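Local structure of laccase (Uncultured bacterium, 4F7K) at residues V11-L16 with T23-F28; V209-M214 with A371-T376. The protein probably oxidises phenolic substrates one electron at a time and passes the electrons through bound copper ions to dioxygen, reducing it to water, as laccases do. All coordinates share one frame; numbering follows the deposited sequence.

Interaction 1 (V11-L16 with T23-F28)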
loop_
_atom_site.group_PDB
_atom_site.type_symbol
_atom_site.label_atom_id
_atom_site.label_comp_id
_atom_site.label_asym_id
_atom_site.label_seq_id
_atom_site.Cartn_x
_atom_site.Cartn_y
_atom_site.Cartn_z
ATOM N N VAL A 11 8.834 -14.713 13.417
ATOM C CA VAL A 11 7.526 -15.323 13.409
ATOM C C VAL A 11 7.577 -16.396 12.341
ATOM O O VAL A 11 8.596 -16.537 11.650
ATOM C CB VAL A 11 6.482 -14.271 12.956
ATOM C CG1 VAL A 11 6.524 -13.025 13.914
ATOM C CG2 VAL A 11 6.753 -13.884 11.446
ATOM N N ASN A 12 6.473 -17.122 12.191
ATOM C CA ASN A 12 6.303 -18.073 11.087
ATOM C C ASN A 12 5.036 -17.725 10.323
ATOM O O ASN A 12 4.043 -17.215 10.895
ATOM C CB ASN A 12 6.188 -19.499 11.586
ATOM C CG ASN A 12 7.417 -19.965 12.329
ATOM O OD1 ASN A 12 8.374 -20.533 11.739
ATOM N ND2 ASN A 12 7.394 -19.782 13.630
ATOM N N ALA A 13 5.043 -18.005 9.029
ATOM C CA ALA A 13 3.839 -17.760 8.251
ATOM C C ALA A 13 3.579 -18.923 7.351
ATOM O O ALA A 13 4.513 -19.459 6.760
ATOM C CB ALA A 13 4.011 -16.503 7.419
ATOM N N GLN A 14 2.312 -19.287 7.207
ATOM C CA GLN A 14 1.957 -20.313 6.249
ATOM C C GLN A 14 1.729 -19.676 4.883
ATOM O O GLN A 14 0.628 -19.218 4.580
ATOM C CB GLN A 14 0.738 -21.136 6.704
ATOM C CG GLN A 14 0.485 -22.425 5.871
ATOM C CD GLN A 14 1.625 -23.468 5.955
ATOM O OE1 GLN A 14 2.155 -23.713 7.007
ATOM N NE2 GLN A 14 1.982 -24.069 4.829
ATOM N N ILE A 15 2.773 -19.660 4.066
ATOM C CA ILE A 15 2.715 -19.073 2.738
ATOM C C ILE A 15 2.374 -20.113 1.673
ATOM O O ILE A 15 1.400 -19.929 0.920
ATOM C CB ILE A 15 4.017 -18.339 2.418
ATOM C CG1 ILE A 15 4.196 -17.231 3.452
ATOM C CG2 ILE A 15 3.953 -17.793 0.996
ATOM C CD1 ILE A 15 5.558 -16.676 3.570
ATOM N N LEU A 16 3.163 -21.194 1.620
ATOM C CA LEU A 16 2.904 -22.355 0.783
ATOM C C LEU A 16 1.578 -22.991 1.223
ATOM O O LEU A 16 1.120 -22.734 2.325
ATOM C CB LEU A 16 4.056 -23.389 0.910
ATOM C CG LEU A 16 5.476 -23.053 0.392
ATOM C CD1 LEU A 16 6.533 -24.095 0.838
ATOM C CD2 LEU A 16 5.533 -22.900 -1.126
ATOM N N THR A 23 6.959 -20.873 6.776
ATOM C CA THR A 23 8.130 -20.096 6.398
ATOM C C THR A 23 8.535 -19.181 7.564
ATOM O O THR A 23 7.731 -18.380 8.019
ATOM C CB THR A 23 7.820 -19.213 5.148
ATOM O OG1 THR A 23 7.455 -20.049 4.032
ATOM C CG2 THR A 23 9.032 -18.343 4.750
ATOM N N PRO A 24 9.793 -19.276 8.019
ATOM C CA PRO A 24 10.312 -18.407 9.074
ATOM C C PRO A 24 10.624 -17.042 8.529
ATOM O O PRO A 24 11.137 -16.943 7.419
ATOM C CB PRO A 24 11.597 -19.131 9.547
ATOM C CG PRO A 24 11.944 -20.103 8.423
ATOM C CD PRO A 24 10.663 -20.446 7.758
ATOM N N MET A 25 10.202 -15.991 9.239
ATOM C CA MET A 25 10.539 -14.646 8.819
ATOM C C MET A 25 10.385 -13.637 9.947
ATOM O O MET A 25 10.198 -14.036 11.096
ATOM C CB MET A 25 9.713 -14.231 7.598
ATOM C CG MET A 25 8.221 -14.424 7.683
ATOM S SD MET A 25 7.690 -14.675 5.940
ATOM C CE MET A 25 8.120 -13.138 5.157
ATOM N N LEU A 26 10.458 -12.347 9.615
ATOM C CA LEU A 26 10.146 -11.280 10.603
ATOM C C LEU A 26 8.734 -10.830 10.416
ATOM O O LEU A 26 8.278 -10.717 9.301
ATOM C CB LEU A 26 11.157 -10.099 10.554
ATOM C CG LEU A 26 12.656 -10.453 10.639
ATOM C CD1 LEU A 26 13.508 -9.196 10.462
ATOM C CD2 LEU A 26 13.065 -11.210 11.945
ATOM N N GLY A 27 8.013 -10.595 11.506
ATOM C CA GLY A 27 6.677 -10.045 11.417
ATOM C C GLY A 27 6.345 -9.247 12.655
ATOM O O GLY A 27 7.236 -8.867 13.434
ATOM N N PHE A 28 5.051 -9.050 12.886
ATOM C CA PHE A 28 4.588 -8.221 13.971
ATOM C C PHE A 28 3.602 -9.034 14.752
ATOM O O PHE A 28 2.669 -9.586 14.170
ATOM C CB PHE A 28 3.824 -6.976 13.435
ATOM C CG PHE A 28 4.700 -5.900 12.885
ATOM C CD1 PHE A 28 5.476 -5.111 13.721
ATOM C CD2 PHE A 28 4.752 -5.677 11.523
ATOM C CE1 PHE A 28 6.294 -4.086 13.167
ATOM C CE2 PHE A 28 5.552 -4.691 10.982
ATOM C CZ PHE A 28 6.299 -3.883 11.800
HETATM O O HOH W 1 5.333 -21.312 3.706
#
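Val11 pairs with Met25, and Ala13 with Thr23, in a beta hairpin whose second strand, 23-28, forms an edge of a sheet in the first multicopper oxidase domain. Each of these pairs closes a ring of two backbone hydrogen bonds; in the first, Met25 N reaches Val11 O at 2.9 Å. The packed face carries Val11, Ala13, Thr23 and Met25. Here the branched Val11 lies over backbone, its CG2 3.5 Å from Gly27 N, and glycine, with no side chain, lets the valine methyls settle so low. Ile15, just past the strand, sends its longer branch under the hairpin, CG1 anti to the carbonyl carbon (chi1 -61°), and CD1 meets Thr23 CB at 3.7 Å and Met25 SD at 3.8 Å. The opposite face, with Asn12 and Pro24, is exposed and much looser. Proline suits the place because the Asn12-Pro24 pair is non-hydrogen-bonded and asks for no N-H; the polar amide of Asn12 merely passes it, OD1 lying 4.1 Å from Pro24 CB. At the start of the second strand, Thr23 OG1 bonds to Gly146 O and lies close to a water that accepts the N-H of Leu16, 3.0 Å from Leu16 N.

Interaction 2 (V209-M214 with A371-T376)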
loop_
_atom_site.group_PDB
_atom_site.type_symbol
_atom_site.label_atom_id
_atom_site.label_comp_id
_atom_site.label_asym_id
_atom_site.label_seq_id
_atom_site.Cartn_x
_atom_site.Cartn_y
_atom_site.Cartn_z
ATOM N N VAL A 209 -13.779 2.193 -6.112
ATOM C CA VAL A 209 -14.285 3.387 -5.447
ATOM C C VAL A 209 -13.218 4.269 -4.786
ATOM O O VAL A 209 -13.515 5.416 -4.433
ATOM C CB VAL A 209 -15.389 3.045 -4.422
ATOM C CG1 VAL A 209 -16.572 2.394 -5.134
ATOM C CG2 VAL A 209 -14.808 2.114 -3.297
ATOM N N ALA A 210 -12.004 3.748 -4.611
ATOM C CA ALA A 210 -10.873 4.553 -4.110
ATOM C C ALA A 210 -9.517 4.067 -4.625
ATOM O O ALA A 210 -9.355 2.895 -4.962
ATOM C CB ALA A 210 -10.862 4.584 -2.561
ATOM N N LEU A 211 -8.555 4.982 -4.697
ATOM C CA LEU A 211 -7.160 4.597 -4.942
ATOM C C LEU A 211 -6.249 5.229 -3.893
ATOM O O LEU A 211 -6.388 6.429 -3.576
ATOM C CB LEU A 211 -6.698 4.958 -6.354
ATOM C CG LEU A 211 -7.574 4.467 -7.518
ATOM C CD1 LEU A 211 -7.300 5.271 -8.791
ATOM C CD2 LEU A 211 -7.386 2.974 -7.771
ATOM N N ASP A 212 -5.324 4.420 -3.361
ATOM C CA ASP A 212 -4.377 4.903 -2.356
ATOM C C ASP A 212 -5.065 5.619 -1.173
ATOM O O ASP A 212 -4.603 6.652 -0.679
ATOM C CB ASP A 212 -3.309 5.771 -3.002
ATOM C CG ASP A 212 -2.424 4.983 -3.984
ATOM O OD1 ASP A 212 -2.608 3.758 -4.122
ATOM O OD2 ASP A 212 -1.536 5.594 -4.608
ATOM N N GLY A 213 -6.173 5.061 -0.720
ATOM C CA GLY A 213 -6.876 5.644 0.422
ATOM C C GLY A 213 -7.717 6.854 0.068
ATOM O O GLY A 213 -8.364 7.410 0.939
ATOM N N MET A 214 -7.734 7.246 -1.205
ATOM C CA MET A 214 -8.465 8.456 -1.644
ATOM C C MET A 214 -9.621 8.143 -2.575
ATOM O O MET A 214 -9.396 7.699 -3.702
ATOM C CB MET A 214 -7.544 9.486 -2.313
ATOM C CG MET A 214 -6.490 10.040 -1.398
ATOM S SD MET A 214 -7.190 11.084 -0.116
ATOM C CE MET A 214 -5.869 10.999 1.089
ATOM N N ALA A 371 -5.268 10.520 -11.567
ATOM C CA ALA A 371 -5.317 9.857 -10.259
ATOM C C ALA A 371 -4.548 10.629 -9.206
ATOM O O ALA A 371 -3.463 11.155 -9.457
ATOM C CB ALA A 371 -4.772 8.405 -10.351
ATOM N N LEU A 372 -5.166 10.727 -8.042
ATOM C CA LEU A 372 -4.548 11.269 -6.867
ATOM C C LEU A 372 -4.082 10.049 -6.098
ATOM O O LEU A 372 -4.875 9.155 -5.775
ATOM C CB LEU A 372 -5.557 12.093 -6.064
ATOM C CG LEU A 372 -5.079 12.595 -4.705
ATOM C CD1 LEU A 372 -4.055 13.685 -4.847
ATOM C CD2 LEU A 372 -6.252 13.131 -3.902
ATOM N N ARG A 373 -2.782 10.011 -5.839
ATOM C CA ARG A 373 -2.076 8.823 -5.381
ATOM C C ARG A 373 -1.130 9.228 -4.262
ATOM O O ARG A 373 -0.887 10.408 -4.072
ATOM C CB ARG A 373 -1.211 8.280 -6.540
ATOM C CG ARG A 373 -1.941 7.514 -7.658
ATOM C CD ARG A 373 -2.008 6.015 -7.245
ATOM N NE ARG A 373 -2.565 5.203 -8.303
ATOM C CZ ARG A 373 -3.066 3.986 -8.165
ATOM N NH1 ARG A 373 -3.105 3.360 -6.977
ATOM N NH2 ARG A 373 -3.540 3.400 -9.263
ATOM N N ASP A 374 -0.568 8.259 -3.539
ATOM C CA ASP A 374 0.575 8.570 -2.705
ATOM C C ASP A 374 1.819 7.798 -3.204
ATOM O O ASP A 374 2.936 8.043 -2.729
ATOM C CB ASP A 374 0.276 8.379 -1.191
ATOM C CG ASP A 374 -0.149 6.957 -0.829
ATOM O OD1 ASP A 374 0.499 5.987 -1.326
ATOM O OD2 ASP A 374 -1.131 6.805 -0.030
ATOM N N THR A 375 1.614 6.925 -4.194
ATOM C CA THR A 375 2.661 6.086 -4.742
ATOM C C THR A 375 2.396 5.962 -6.220
ATOM O O THR A 375 1.274 5.638 -6.622
ATOM C CB THR A 375 2.574 4.639 -4.153
ATOM O OG1 THR A 375 2.545 4.691 -2.725
ATOM C CG2 THR A 375 3.727 3.750 -4.604
ATOM N N THR A 376 3.423 6.161 -7.028
ATOM C CA THR A 376 3.253 6.059 -8.448
ATOM C C THR A 376 4.318 5.179 -9.096
ATOM O O THR A 376 5.193 4.660 -8.409
ATOM C CB THR A 376 3.156 7.441 -9.107
ATOM O OG1 THR A 376 2.806 7.269 -10.473
ATOM C CG2 THR A 376 4.444 8.246 -8.967
HETATM O O HOH W 2 -7.597 8.516 -5.509
#
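Arg373 is bent at chi2 (-88°), which brings CD round beside Asp212, whose CG stands anti to its own carbonyl carbon (chi1 -65°). The two side chains cross at about a right angle, with carboxylate and guanidinium planes 58° apart. Arg373 NH1 makes a salt bridge to Asp212 OD1 at 2.9 Å; the oxygen lies in the guanidinium plane, while NH1 comes from above the carboxylate plane. OD1 also accepts the backbone N-H of Arg232. The other oxygen, OD2, probably takes the N-H of Asp374, although its position is less certain. Over one face of the guanidinium lies Leu211 CB, 4.0 Å from NH1, aliphatic cover for a flat cation. Leu211 to Met214 form the type I' turn of a hairpin in the second multicopper oxidase domain, which meets an edge of the third. Both central residues have positive phi, and at Gly213 the backbone angles call for glycine. At the last residue of the turn, Met214 CG rests 4.0 Å from Leu372 CD2, a methylene packed on a leucine methyl, while the sulfur end leads away. A water lies between the backbones there, 2.7 Å from Met214 O and 2.8 Å from Leu372 O.

Interaction 1 is local, two neighbouring strands of the first domain about 19 Å from the centre of the chain, whereas interaction 2, about 10 Å from that centre, joins residues of the second and third domains that lie far apart in sequence. Their centres are 29 Å apart and their nearest atoms about 17 Å, so they do not touch. Interaction 2 is the one tied to histidines: Thr375 OG1 bonds to His62 and Asp374 O to His354. Both belong to His-X-His motifs that in this family supply ligands of the trinuclear copper cluster, so 371-376 is probably second-shell to that site. Interaction 1 is plain hairpin packing.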